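Local structure of alcohol dehydrogenase (Thermus thermophilus, 2EIH) at the interface of chains A and B. The protein is a zinc-containing medium-chain dehydrogenase that acts on alcohols with NAD as coenzyme. Coordinates in Å, arbitrary orientation; residue numbers count along the deposited sequence, not the author numbering. Chains: chain A/B, Alcohol dehydrogenase.

Contact 1: the interface of chains A and B. Residues chain A 95-97, 100-101; chain B 295, 298-299.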
ATOM      1  N   ARG A  95      -5.112  22.864   9.066  1.00 55.50           N
ATOM      2  CA  ARG A  95      -4.521  22.783  10.398  1.00 55.58           C
ATOM      3  C   ARG A  95      -4.904  21.517  11.165  1.00 54.41           C
ATOM      4  O   ARG A  95      -4.267  21.179  12.165  1.00 55.30           O
ATOM      5  CB  ARG A  95      -4.905  24.014  11.218  1.00 57.17           C
ATOM      6  CG  ARG A  95      -4.539  25.322  10.550  1.00 60.05           C
ATOM      7  CD  ARG A  95      -4.343  26.417  11.577  1.00 63.53           C
ATOM      8  NE  ARG A  95      -5.491  26.538  12.465  1.00 66.78           N
ATOM      9  CZ  ARG A  95      -6.708  26.900  12.071  1.00 68.97           C
ATOM     10  NH1 ARG A  95      -6.938  27.182  10.797  1.00 70.77           N
ATOM     11  NH2 ARG A  95      -7.700  26.973  12.949  1.00 69.41           N
ATOM     12  N   CYS A  96      -5.939  20.818  10.702  1.00 52.18           N
ATOM     13  CA  CYS A  96      -6.377  19.591  11.367  1.00 49.82           C
ATOM     14  C   CYS A  96      -5.572  18.395  10.868  1.00 48.06           C
ATOM     15  O   CYS A  96      -4.846  18.494   9.877  1.00 48.93           O
ATOM     16  CB  CYS A  96      -7.870  19.341  11.122  1.00 48.43           C
ATOM     17  SG  CYS A  96      -8.263  18.663   9.507  1.00 46.20           S
ATOM     18  N   GLU A  97      -5.709  17.270  11.559  1.00 45.50           N
ATOM     19  CA  GLU A  97      -4.998  16.048  11.201  1.00 44.08           C
ATOM     20  C   GLU A  97      -5.235  15.689   9.725  1.00 42.62           C
ATOM     21  O   GLU A  97      -4.287  15.485   8.971  1.00 40.49           O
ATOM     22  CB  GLU A  97      -5.450  14.895  12.113  1.00 43.90           C
ATOM     23  CG  GLU A  97      -4.547  13.661  12.100  1.00 43.13           C
ATOM     24  CD  GLU A  97      -5.055  12.551  13.016  1.00 42.04           C
ATOM     25  OE1 GLU A  97      -5.560  12.867  14.114  1.00 41.34           O
ATOM     26  OE2 GLU A  97      -4.933  11.365  12.643  1.00 40.95           O
ATOM     27  N   LEU A 100      -3.281  18.116   7.433  1.00 40.54           N
ATOM     28  CA  LEU A 100      -1.829  17.947   7.455  1.00 39.90           C
ATOM     29  C   LEU A 100      -1.391  16.638   6.800  1.00 40.22           C
ATOM     30  O   LEU A 100      -0.223  16.479   6.457  1.00 40.08           O
ATOM     31  CB  LEU A 100      -1.281  18.017   8.886  1.00 38.24           C
ATOM     32  CG  LEU A 100      -1.010  19.404   9.496  1.00 38.76           C
ATOM     33  CD1 LEU A 100      -0.694  20.418   8.394  1.00 37.97           C
ATOM     34  CD2 LEU A 100      -2.200  19.865  10.295  1.00 39.01           C
ATOM     35  N   ALA A 101      -2.335  15.715   6.616  1.00 40.55           N
ATOM     36  CA  ALA A 101      -2.051  14.424   5.990  1.00 41.04           C
ATOM     37  C   ALA A 101      -2.317  14.475   4.484  1.00 41.47           C
ATOM     38  O   ALA A 101      -2.112  13.487   3.773  1.00 39.77           O
ATOM     39  CB  ALA A 101      -2.905  13.329   6.635  1.00 41.36           C
TER
ATOM     40  N   SER B 295       1.097  15.954  10.407  1.00 30.59           N
ATOM     41  CA  SER B 295      -0.168  15.347  10.798  1.00 30.79           C
ATOM     42  C   SER B 295       0.037  14.250  11.825  1.00 31.40           C
ATOM     43  O   SER B 295      -0.887  13.893  12.553  1.00 34.24           O
ATOM     44  CB  SER B 295      -0.872  14.743   9.588  1.00 29.48           C
ATOM     45  OG  SER B 295      -0.185  13.587   9.137  1.00 27.51           O
ATOM     46  N   PHE B 298      -0.647  14.846  15.979  1.00 36.04           N
ATOM     47  CA  PHE B 298      -1.961  14.755  16.595  1.00 38.21           C
ATOM     48  C   PHE B 298      -2.259  13.369  17.169  1.00 38.49           C
ATOM     49  O   PHE B 298      -2.661  13.239  18.333  1.00 38.14           O
ATOM     50  CB  PHE B 298      -3.038  15.184  15.593  1.00 40.20           C
ATOM     51  CG  PHE B 298      -2.923  16.627  15.170  1.00 44.55           C
ATOM     52  CD1 PHE B 298      -2.734  16.963  13.832  1.00 45.18           C
ATOM     53  CD2 PHE B 298      -2.962  17.652  16.120  1.00 44.71           C
ATOM     54  CE1 PHE B 298      -2.581  18.296  13.449  1.00 45.08           C
ATOM     55  CE2 PHE B 298      -2.809  18.990  15.745  1.00 44.38           C
ATOM     56  CZ  PHE B 298      -2.617  19.311  14.405  1.00 45.08           C
ATOM     57  N   PRO B 299      -2.066  12.313  16.369  1.00 37.74           N
ATOM     58  CA  PRO B 299      -2.329  10.968  16.872  1.00 36.12           C
ATOM     59  C   PRO B 299      -1.292  10.566  17.913  1.00 36.44           C
ATOM     60  O   PRO B 299      -1.576   9.765  18.809  1.00 38.06           O
ATOM     61  CB  PRO B 299      -2.260  10.115  15.616  1.00 37.69           C
ATOM     62  CG  PRO B 299      -1.249  10.832  14.778  1.00 37.46           C
ATOM     63  CD  PRO B 299      -1.677  12.272  14.948  1.00 38.38           C
TER

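Contact 2: the interface of chains A and B. Residues chain A 101-102, 293, 295, 298; chain B 97, 100-101.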
ATOM      1  N   ALA A 101      -2.335  15.715   6.616  1.00 40.55           N
ATOM      2  CA  ALA A 101      -2.051  14.424   5.990  1.00 41.04           C
ATOM      3  C   ALA A 101      -2.317  14.475   4.484  1.00 41.47           C
ATOM      4  O   ALA A 101      -2.112  13.487   3.773  1.00 39.77           O
ATOM      5  CB  ALA A 101      -2.905  13.329   6.635  1.00 41.36           C
ATOM      6  N   GLY A 102      -2.779  15.629   4.009  1.00 42.16           N
ATOM      7  CA  GLY A 102      -3.063  15.793   2.594  1.00 43.04           C
ATOM      8  C   GLY A 102      -4.519  15.537   2.248  1.00 42.58           C
ATOM      9  O   GLY A 102      -5.006  15.987   1.213  1.00 44.02           O
ATOM     10  N   SER A 293      -7.581  15.005  -3.127  1.00 29.72           N
ATOM     11  CA  SER A 293      -6.629  15.850  -2.421  1.00 29.94           C
ATOM     12  C   SER A 293      -6.151  16.970  -3.345  1.00 30.26           C
ATOM     13  O   SER A 293      -5.908  16.741  -4.530  1.00 30.10           O
ATOM     14  CB  SER A 293      -5.434  15.013  -1.963  1.00 28.65           C
ATOM     15  OG  SER A 293      -4.431  15.844  -1.427  1.00 28.67           O
ATOM     16  N   SER A 295      -3.395  18.242  -3.704  1.00 30.61           N
ATOM     17  CA  SER A 295      -2.090  17.933  -4.277  1.00 31.08           C
ATOM     18  C   SER A 295      -2.195  17.256  -5.636  1.00 31.04           C
ATOM     19  O   SER A 295      -1.304  17.385  -6.468  1.00 32.41           O
ATOM     20  CB  SER A 295      -1.300  17.038  -3.314  1.00 30.74           C
ATOM     21  OG  SER A 295      -2.001  15.820  -3.059  1.00 27.89           O
ATOM     22  N   PHE A 298      -1.744  19.061  -9.280  1.00 29.73           N
ATOM     23  CA  PHE A 298      -0.435  19.332  -9.886  1.00 30.64           C
ATOM     24  C   PHE A 298      -0.081  18.325 -10.980  1.00 28.89           C
ATOM     25  O   PHE A 298       0.246  18.710 -12.104  1.00 28.71           O
ATOM     26  CB  PHE A 298       0.643  19.373  -8.801  1.00 33.10           C
ATOM     27  CG  PHE A 298       0.425  20.468  -7.795  1.00 37.76           C
ATOM     28  CD1 PHE A 298      -0.501  20.309  -6.761  1.00 39.36           C
ATOM     29  CD2 PHE A 298       1.103  21.681  -7.909  1.00 39.61           C
ATOM     30  CE1 PHE A 298      -0.754  21.346  -5.851  1.00 40.68           C
ATOM     31  CE2 PHE A 298       0.859  22.720  -7.007  1.00 42.02           C
ATOM     32  CZ  PHE A 298      -0.077  22.550  -5.972  1.00 40.28           C
TER
ATOM     33  N   GLU B  97       3.419  20.713  -3.952  1.00 42.49           N
ATOM     34  CA  GLU B  97       2.758  19.421  -4.103  1.00 41.40           C
ATOM     35  C   GLU B  97       2.980  18.511  -2.891  1.00 40.76           C
ATOM     36  O   GLU B  97       2.077  17.786  -2.474  1.00 40.60           O
ATOM     37  CB  GLU B  97       3.264  18.727  -5.370  1.00 40.19           C
ATOM     38  CG  GLU B  97       2.352  17.615  -5.872  1.00 39.63           C
ATOM     39  CD  GLU B  97       2.941  16.863  -7.054  1.00 39.47           C
ATOM     40  OE1 GLU B  97       3.661  17.494  -7.861  1.00 39.12           O
ATOM     41  OE2 GLU B  97       2.668  15.649  -7.181  1.00 38.70           O
ATOM     42  N   LEU B 100       0.781  19.840   0.249  1.00 34.91           N
ATOM     43  CA  LEU B 100      -0.630  19.553   0.031  1.00 34.57           C
ATOM     44  C   LEU B 100      -0.919  18.057  -0.009  1.00 34.47           C
ATOM     45  O   LEU B 100      -2.078  17.636  -0.003  1.00 34.91           O
ATOM     46  CB  LEU B 100      -1.110  20.221  -1.259  1.00 33.07           C
ATOM     47  CG  LEU B 100      -1.157  21.743  -1.167  1.00 32.59           C
ATOM     48  CD1 LEU B 100      -1.609  22.334  -2.487  1.00 32.15           C
ATOM     49  CD2 LEU B 100      -2.106  22.145  -0.043  1.00 31.99           C
ATOM     50  N   ALA B 101       0.143  17.259  -0.044  1.00 34.06           N
ATOM     51  CA  ALA B 101       0.010  15.806  -0.076  1.00 35.98           C
ATOM     52  C   ALA B 101       0.239  15.231   1.320  1.00 37.30           C
ATOM     53  O   ALA B 101       0.193  14.016   1.522  1.00 35.99           O
ATOM     54  CB  ALA B 101       1.016  15.210  -1.061  1.00 35.30           C
TER

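Contact 1: the interface of chains A and B
B:Phe298 and B:Ser295 pack against the cysteine-rich zinc lobe of chain A, where A:Glu97 and A:Leu100 lie on the short helix 97-100.

Carbon packing makes up much of the patch. The B:Phe298 ring runs along the start of that helix, its CD1 3.6 Å from A:Glu97 CA. One methyl of A:Leu100, CD2, meets the ring at its edge and in its plane, 3.5 Å from CE1, the two side chains crossing at about a right angle. The second torsion of the leucine is nearly eclipsed (chi2 -28°), which may reflect strain or an imprecise fit. Nearer the helix end, A:Leu100 CB presses on B:Ser295 CB at 3.4 Å, a tight fit. The B:Ser295 hydroxyl is directed at the neighbouring residue, its OG 3.7 Å from A:Ala101 CB.

Polar groups also meet carbon. The backbone carbonyl O of A:Arg95 approaches the far end of the phenyl ring, 3.4 Å from B:Phe298 CZ. At the opposite end, A:Glu97 slides past B:Phe298 in the reverse direction, with carboxylate and ring planes 19° apart. With CG opposite the backbone N (chi1 -165°) and an extended chain beyond, the glutamate reaches to the first turn of helix 297-305 of chain B. Its OE1 lies 3.7 Å from B:Phe298 CB, and its CD stands 3.9 Å from the CD of the B:Pro299 ring. Here the aliphatic stem and the flat carboxylate serve as packing surface.

A:Cys96 is barely touched by chain B, but it belongs to the CxxC motif and, with A:Cys93, A:Cys99 and A:Cys107, binds the zinc ion. This four-cysteine site is the structural zinc site of the family, and it organises the lobe. By holding the backbone in shape, the metal probably gives B:Phe298 and B:Ser295 a firm surface to dock on, and the patch joins the lobe of one subunit to the 3-10 helix 294-296 and the start of helix 297-305 of the other.

Contact 2: the interface of chains A and B
The loop at 101-102, the 3-10 helix 294-296 and the start of helix 297-306 of chain A meet the 3-10 helix 99-101 of chain B and B:Glu97 just before it. The chain B elements belong to the cysteine-rich structural zinc lobe of the zinc-containing, medium-chain alcohol dehydrogenase family.

A:Phe298 turns one ring face to B:Glu97, whose CA sits 4.3 Å above the ring plane, over its centre. The two side chains run in opposite directions, the ring and carboxylate planes only 9° apart, and the glutamate CG comes 3.8 Å from A:Phe298 CB. B:Leu100, fully extended at its second torsion (chi2 179°), brings CD1 to 3.6 Å from A:Phe298 CE1. Cutting A:Phe298 back to an alanine would probably leave B:Leu100 CD1 and the stem of B:Glu97 without their packing partner and open a gap between the subunits.

Serines face the end of the short chain B helix. A:Ser295 CB packs 3.7 Å from B:Ala101 CA and also borders the carbonyl of B:Leu100. Within chain A, A:Ser293 OG donates a hydrogen bond to A:Gly102 O at 2.7 Å, approaching from above the carbonyl plane. It also shares a 2.9 Å hydrogen bond with A:Ser295 OG, tying the loop to the 3-10 helix. The carbonyl oxygens of A:Ala101 and B:Ala101 come within 3.3 Å of each other.

Contact 1 and contact 2 have centres about 13 Å apart and share A:Ala101. The interface is two-fold symmetric, and they pair largely the same residues with the chains exchanged: Glu97, Leu100 and Ala101 of one subunit against Ser295 and Phe298 of the other. The copies are not identical. Phe298 loses more surface to the partner in contact 1 (58 against 24 Å²), and the leucine touches it through CD2 there but through CD1 in contact 2. Each zinc lobe thus docks reciprocally on its neighbour, an exchange that would suit a genuine dimer within the four-chain deposited assembly, though the structure alone does not prove it.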